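PDB 3GN3: putative protein-disulfide isomerase from Pseudomonas syringae pv. tomato, which is of unknown function but has a DsbA-like thioredoxin fold and may take part in thiol-disulfide chemistry. Local coordinates for residues E135-H138 with A139-H143; T144-A147 with R148-I152. One frame throughout, in Å; residues are numbered along the deposited sequence.

Contact 1 (E135-H138 with A139-H143); sequences ELEH and AVKWH
Glu137 and Lys141 form an i to i+4 salt bridge on the first turns of helix 137-150, a local contact at the end where this helix of the DsbA-family fold begins. The two side chains run side by side and point the same way, and Lys141 NZ meets Glu137 OE2 at 2.8 Å, approaching from above the carboxylate plane, 38° out of it. Glu137 reaches this position because its CG sits between the backbone N and the carbonyl carbon (chi1 70°), from where the chain extends toward the lysine. Lys141, bent at chi2, lays its CD over the glutamate backbone, 3.4 Å from Glu137 O, before its amine arrives at the acid. Lys141 also makes a cation-pi contact with Trp59 of the second subunit, and Glu137 packs on His102 of that subunit, which places the ion pair at a subunit interface.

Beneath the side chains the backbone settles into helical bonding. Val140 N and Ala139 N both turn to Leu136 O, each weakly, whereas Lys141 N binds Glu137 O at 2.8 Å. Trp142 N continues the pattern, 2.8 Å from His138 O, and its ring stacks with that of Tyr146. Leu136 and Ala139 pack on helix 63-73, whereas Val140, its CG2 3.6 Å from Leu136 O, packs on Trp59 of the second subunit.

The imidazole of His138 turns back toward the start of the helix. Glu137 CG lies over one face of this ring, offset toward the rim, while Glu135 O sits at its edge, in a weak 3.3 Å bond from His138 ND1.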
loop_
_atom_site.group_PDB
_atom_site.type_symbol
_atom_site.label_atom_id
_atom_site.label_comp_id
_atom_site.label_asym_id
_atom_site.label_seq_id
_atom_site.Cartn_x
_atom_site.Cartn_y
_atom_site.Cartn_z
ATOM N N GLU A 135 -14.445 -0.078 -24.217
ATOM C CA GLU A 135 -13.572 0.902 -23.566
ATOM C C GLU A 135 -13.829 1.046 -22.049
ATOM O O GLU A 135 -13.006 1.608 -21.324
ATOM C CB GLU A 135 -13.681 2.257 -24.263
ATOM C CG GLU A 135 -13.035 2.290 -25.642
ATOM C CD GLU A 135 -11.560 1.862 -25.610
ATOM O OE1 GLU A 135 -10.732 2.628 -25.058
ATOM O OE2 GLU A 135 -11.229 0.762 -26.132
ATOM N N LEU A 136 -14.955 0.502 -21.586
ATOM C CA LEU A 136 -15.427 0.665 -20.216
ATOM C C LEU A 136 -14.620 -0.107 -19.160
ATOM O O LEU A 136 -14.672 0.231 -17.974
ATOM C CB LEU A 136 -16.892 0.252 -20.152
ATOM C CG LEU A 136 -17.821 0.628 -19.007
ATOM C CD1 LEU A 136 -17.984 2.125 -18.899
ATOM C CD2 LEU A 136 -19.149 -0.050 -19.257
ATOM N N GLU A 137 -13.884 -1.135 -19.590
ATOM C CA GLU A 137 -12.976 -1.882 -18.712
ATOM C C GLU A 137 -11.962 -0.963 -18.056
ATOM O O GLU A 137 -11.542 -1.219 -16.931
ATOM C CB GLU A 137 -12.235 -2.982 -19.476
ATOM C CG GLU A 137 -11.210 -2.451 -20.470
ATOM C CD GLU A 137 -10.228 -3.505 -20.917
ATOM O OE1 GLU A 137 -10.633 -4.474 -21.584
ATOM O OE2 GLU A 137 -9.035 -3.366 -20.605
ATOM N N HIS A 138 -11.578 0.102 -18.752
ATOM C CA HIS A 138 -10.599 1.048 -18.227
ATOM C C HIS A 138 -11.071 1.836 -17.009
ATOM O O HIS A 138 -10.281 2.077 -16.092
ATOM C CB HIS A 138 -10.076 1.963 -19.335
ATOM C CG HIS A 138 -9.276 1.231 -20.359
ATOM N ND1 HIS A 138 -9.796 0.853 -21.583
ATOM C CD2 HIS A 138 -8.018 0.730 -20.313
ATOM C CE1 HIS A 138 -8.882 0.183 -22.261
ATOM N NE2 HIS A 138 -7.795 0.092 -21.510
ATOM N N ALA A 139 -12.349 2.220 -16.993
ATOM C CA ALA A 139 -12.948 2.883 -15.831
ATOM C C ALA A 139 -12.958 1.940 -14.633
ATOM O O ALA A 139 -12.517 2.332 -13.549
ATOM C CB ALA A 139 -14.365 3.398 -16.138
ATOM N N VAL A 140 -13.449 0.714 -14.837
ATOM C CA VAL A 140 -13.362 -0.353 -13.833
ATOM C C VAL A 140 -11.921 -0.563 -13.334
ATOM O O VAL A 140 -11.683 -0.673 -12.133
ATOM C CB VAL A 140 -13.928 -1.697 -14.356
ATOM C CG1 VAL A 140 -13.883 -2.779 -13.249
ATOM C CG2 VAL A 140 -15.363 -1.527 -14.899
ATOM N N LYS A 141 -10.963 -0.597 -14.257
ATOM C CA LYS A 141 -9.556 -0.752 -13.887
ATOM C C LYS A 141 -9.058 0.427 -13.086
ATOM O O LYS A 141 -8.286 0.230 -12.143
ATOM C CB LYS A 141 -8.643 -0.995 -15.106
ATOM C CG LYS A 141 -8.627 -2.449 -15.543
ATOM C CD LYS A 141 -8.417 -2.572 -17.027
ATOM C CE LYS A 141 -8.021 -3.993 -17.374
ATOM N NZ LYS A 141 -7.216 -4.045 -18.639
ATOM N N TRP A 142 -9.491 1.635 -13.460
ATOM C CA TRP A 142 -9.004 2.850 -12.802
ATOM C C TRP A 142 -9.375 2.876 -11.303
ATOM O O TRP A 142 -8.514 3.132 -10.450
ATOM C CB TRP A 142 -9.483 4.134 -13.490
ATOM C CG TRP A 142 -8.778 5.311 -12.865
ATOM C CD1 TRP A 142 -7.601 5.859 -13.277
ATOM C CD2 TRP A 142 -9.158 6.027 -11.676
ATOM N NE1 TRP A 142 -7.231 6.888 -12.437
ATOM C CE2 TRP A 142 -8.157 7.003 -11.435
ATOM C CE3 TRP A 142 -10.232 5.934 -10.787
ATOM C CZ2 TRP A 142 -8.199 7.883 -10.336
ATOM C CZ3 TRP A 142 -10.278 6.832 -9.679
ATOM C CH2 TRP A 142 -9.270 7.789 -9.480
ATOM N N HIS A 143 -10.653 2.612 -11.003
ATOM C CA HIS A 143 -11.130 2.557 -9.626
ATOM C C HIS A 143 -10.386 1.509 -8.821
ATOM O O HIS A 143 -9.857 1.807 -7.752
ATOM C CB HIS A 143 -12.633 2.326 -9.593
ATOM C CG HIS A 143 -13.407 3.547 -9.970
ATOM N ND1 HIS A 143 -13.899 4.433 -9.036
ATOM C CD2 HIS A 143 -13.717 4.067 -11.184
ATOM C CE1 HIS A 143 -14.507 5.429 -9.657
ATOM N NE2 HIS A 143 -14.403 5.233 -10.961
#

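Contact 2 (T144-A147 with R148-I152); sequences TKYA and RQNGI
Ala147 O accepts from Ile152 N at 3.0 Å in the Schellman motif that ends helix 137-150, where the last helical turns meet the loop that leads on to strand 157-160. The donor reaches this oxygen from above the carbonyl plane. Gly151, between the two turns, leaves helical geometry with positive phi (72°), and its N binds Arg148 O. In the preceding turns Arg148 N and Gln149 N bind Thr144 O and Lys145 O in ordinary helical fashion.

Polar contacts of Asn150 include two bonds to Tyr146 O, one from the backbone N and one from ND2, which come from opposite faces of the carbonyl plane, with ND2 at 2.9 Å. Having CG beside the backbone N (chi1 -75°) brings the amide back over the preceding turn. Asn150 ND2 also lies over the centre of the Tyr146 ring, 3.6 Å above its plane, which makes 63° with the amide. Beyond the ring, Tyr146 OH is bonded to Glu19 OE1. Asn150 OD1 instead accepts from Gln149 NE2 of the third subunit, so this one amide serves both the helix end and a subunit interface.

Apolar packing is made by Ala147 and Ile152: their CB atoms approach to 4.3 Å, and both side chains touch Phe21 of strand 16-22, which ties the end of the helix to the sheet.

On another flank Thr144, bonded through OG1 to Val140 O, runs alongside Arg148 and lays a methyl over a guanidinium face: Thr144 CG2 sits over the centre of the group, 3.3 Å from Arg148 CZ.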
loop_
_atom_site.group_PDB
_atom_site.type_symbol
_atom_site.label_atom_id
_atom_site.label_comp_id
_atom_site.label_asym_id
_atom_site.label_seq_id
_atom_site.Cartn_x
_atom_site.Cartn_y
_atom_site.Cartn_z
ATOM N N THR A 144 -10.296 0.307 -9.375
ATOM C CA THR A 144 -9.630 -0.789 -8.715
ATOM C C THR A 144 -8.158 -0.484 -8.451
ATOM O O THR A 144 -7.683 -0.595 -7.309
ATOM C CB THR A 144 -9.821 -2.034 -9.519
ATOM O OG1 THR A 144 -11.231 -2.219 -9.676
ATOM C CG2 THR A 144 -9.230 -3.233 -8.809
ATOM N N LYS A 145 -7.468 -0.030 -9.491
ATOM C CA LYS A 145 -6.076 0.357 -9.383
ATOM C C LYS A 145 -5.850 1.459 -8.305
ATOM O O LYS A 145 -4.881 1.409 -7.522
ATOM C CB LYS A 145 -5.582 0.787 -10.768
ATOM C CG LYS A 145 -4.096 0.741 -10.937
ATOM C CD LYS A 145 -3.720 1.084 -12.352
ATOM C CE LYS A 145 -2.251 1.485 -12.444
ATOM N NZ LYS A 145 -1.769 1.423 -13.858
ATOM N N TYR A 146 -6.748 2.440 -8.253
ATOM C CA TYR A 146 -6.602 3.560 -7.336
ATOM C C TYR A 146 -6.829 3.085 -5.898
ATOM O O TYR A 146 -6.061 3.436 -4.976
ATOM C CB TYR A 146 -7.573 4.679 -7.729
ATOM C CG TYR A 146 -7.468 5.947 -6.925
ATOM C CD1 TYR A 146 -6.397 6.829 -7.095
ATOM C CD2 TYR A 146 -8.451 6.270 -6.000
ATOM C CE1 TYR A 146 -6.314 8.014 -6.349
ATOM C CE2 TYR A 146 -8.385 7.432 -5.247
ATOM C CZ TYR A 146 -7.320 8.301 -5.422
ATOM O OH TYR A 146 -7.290 9.464 -4.671
ATOM N N ALA A 147 -7.871 2.262 -5.736
ATOM C CA ALA A 147 -8.202 1.616 -4.461
ATOM C C ALA A 147 -7.016 0.800 -3.928
ATOM O O ALA A 147 -6.523 1.036 -2.809
ATOM C CB ALA A 147 -9.444 0.751 -4.612
ATOM N N ARG A 148 -6.560 -0.152 -4.735
ATOM C CA ARG A 148 -5.371 -0.947 -4.423
ATOM C C ARG A 148 -4.126 -0.125 -4.065
ATOM O O ARG A 148 -3.436 -0.452 -3.098
ATOM C CB ARG A 148 -5.084 -1.935 -5.552
ATOM C CG ARG A 148 -6.156 -2.978 -5.646
ATOM C CD ARG A 148 -6.057 -3.735 -6.940
ATOM N NE ARG A 148 -6.971 -4.870 -6.952
ATOM C CZ ARG A 148 -7.164 -5.689 -7.984
ATOM N NH1 ARG A 148 -6.529 -5.505 -9.138
ATOM N NH2 ARG A 148 -8.009 -6.704 -7.857
ATOM N N GLN A 149 -3.835 0.939 -4.818
ATOM C CA GLN A 149 -2.640 1.763 -4.525
ATOM C C GLN A 149 -2.741 2.412 -3.144
ATOM O O GLN A 149 -1.730 2.602 -2.444
ATOM C CB GLN A 149 -2.448 2.834 -5.582
ATOM C CG GLN A 149 -1.115 3.555 -5.487
ATOM C CD GLN A 149 -1.025 4.730 -6.476
ATOM O OE1 GLN A 149 -0.895 4.524 -7.691
ATOM N NE2 GLN A 149 -1.098 5.958 -5.960
ATOM N N ASN A 150 -3.973 2.742 -2.760
ATOM C CA ASN A 150 -4.234 3.352 -1.468
ATOM C C ASN A 150 -4.483 2.340 -0.340
ATOM O O ASN A 150 -4.634 2.735 0.820
ATOM C CB ASN A 150 -5.353 4.396 -1.583
ATOM C CG ASN A 150 -4.867 5.673 -2.252
ATOM O OD1 ASN A 150 -4.185 6.492 -1.615
ATOM N ND2 ASN A 150 -5.196 5.847 -3.558
ATOM N N GLY A 151 -4.503 1.050 -0.687
ATOM C CA GLY A 151 -4.657 -0.034 0.274
ATOM C C GLY A 151 -6.058 -0.135 0.850
ATOM O O GLY A 151 -6.246 -0.643 1.955
ATOM N N ILE A 152 -7.054 0.324 0.098
ATOM C CA ILE A 152 -8.440 0.240 0.561
ATOM C C ILE A 152 -8.831 -1.223 0.594
ATOM O O ILE A 152 -8.494 -1.960 -0.307
ATOM C CB ILE A 152 -9.435 1.045 -0.349
ATOM C CG1 ILE A 152 -8.926 2.477 -0.622
ATOM C CG2 ILE A 152 -10.817 1.063 0.268
ATOM C CD1 ILE A 152 -8.481 3.286 0.620
#

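How the contacts relate
From the N terminus the chain first lays down most of the elements on which helix 137-150 rests; strand 157-160 follows it. Contact 1 takes up the beginning of that helix and contact 2 its end; they follow in series, without nesting or crossing, their centres about 13 Å apart. Neither closes a long loop, since each spans only neighbouring turns. Contact 1 fastens the helix to helix 63-73 and strand 48-54, contact 2 to strands 16-22 and 157-160 in the sheet. Both contacts face the second and third subunits, making the helix part of the assembly's interfaces.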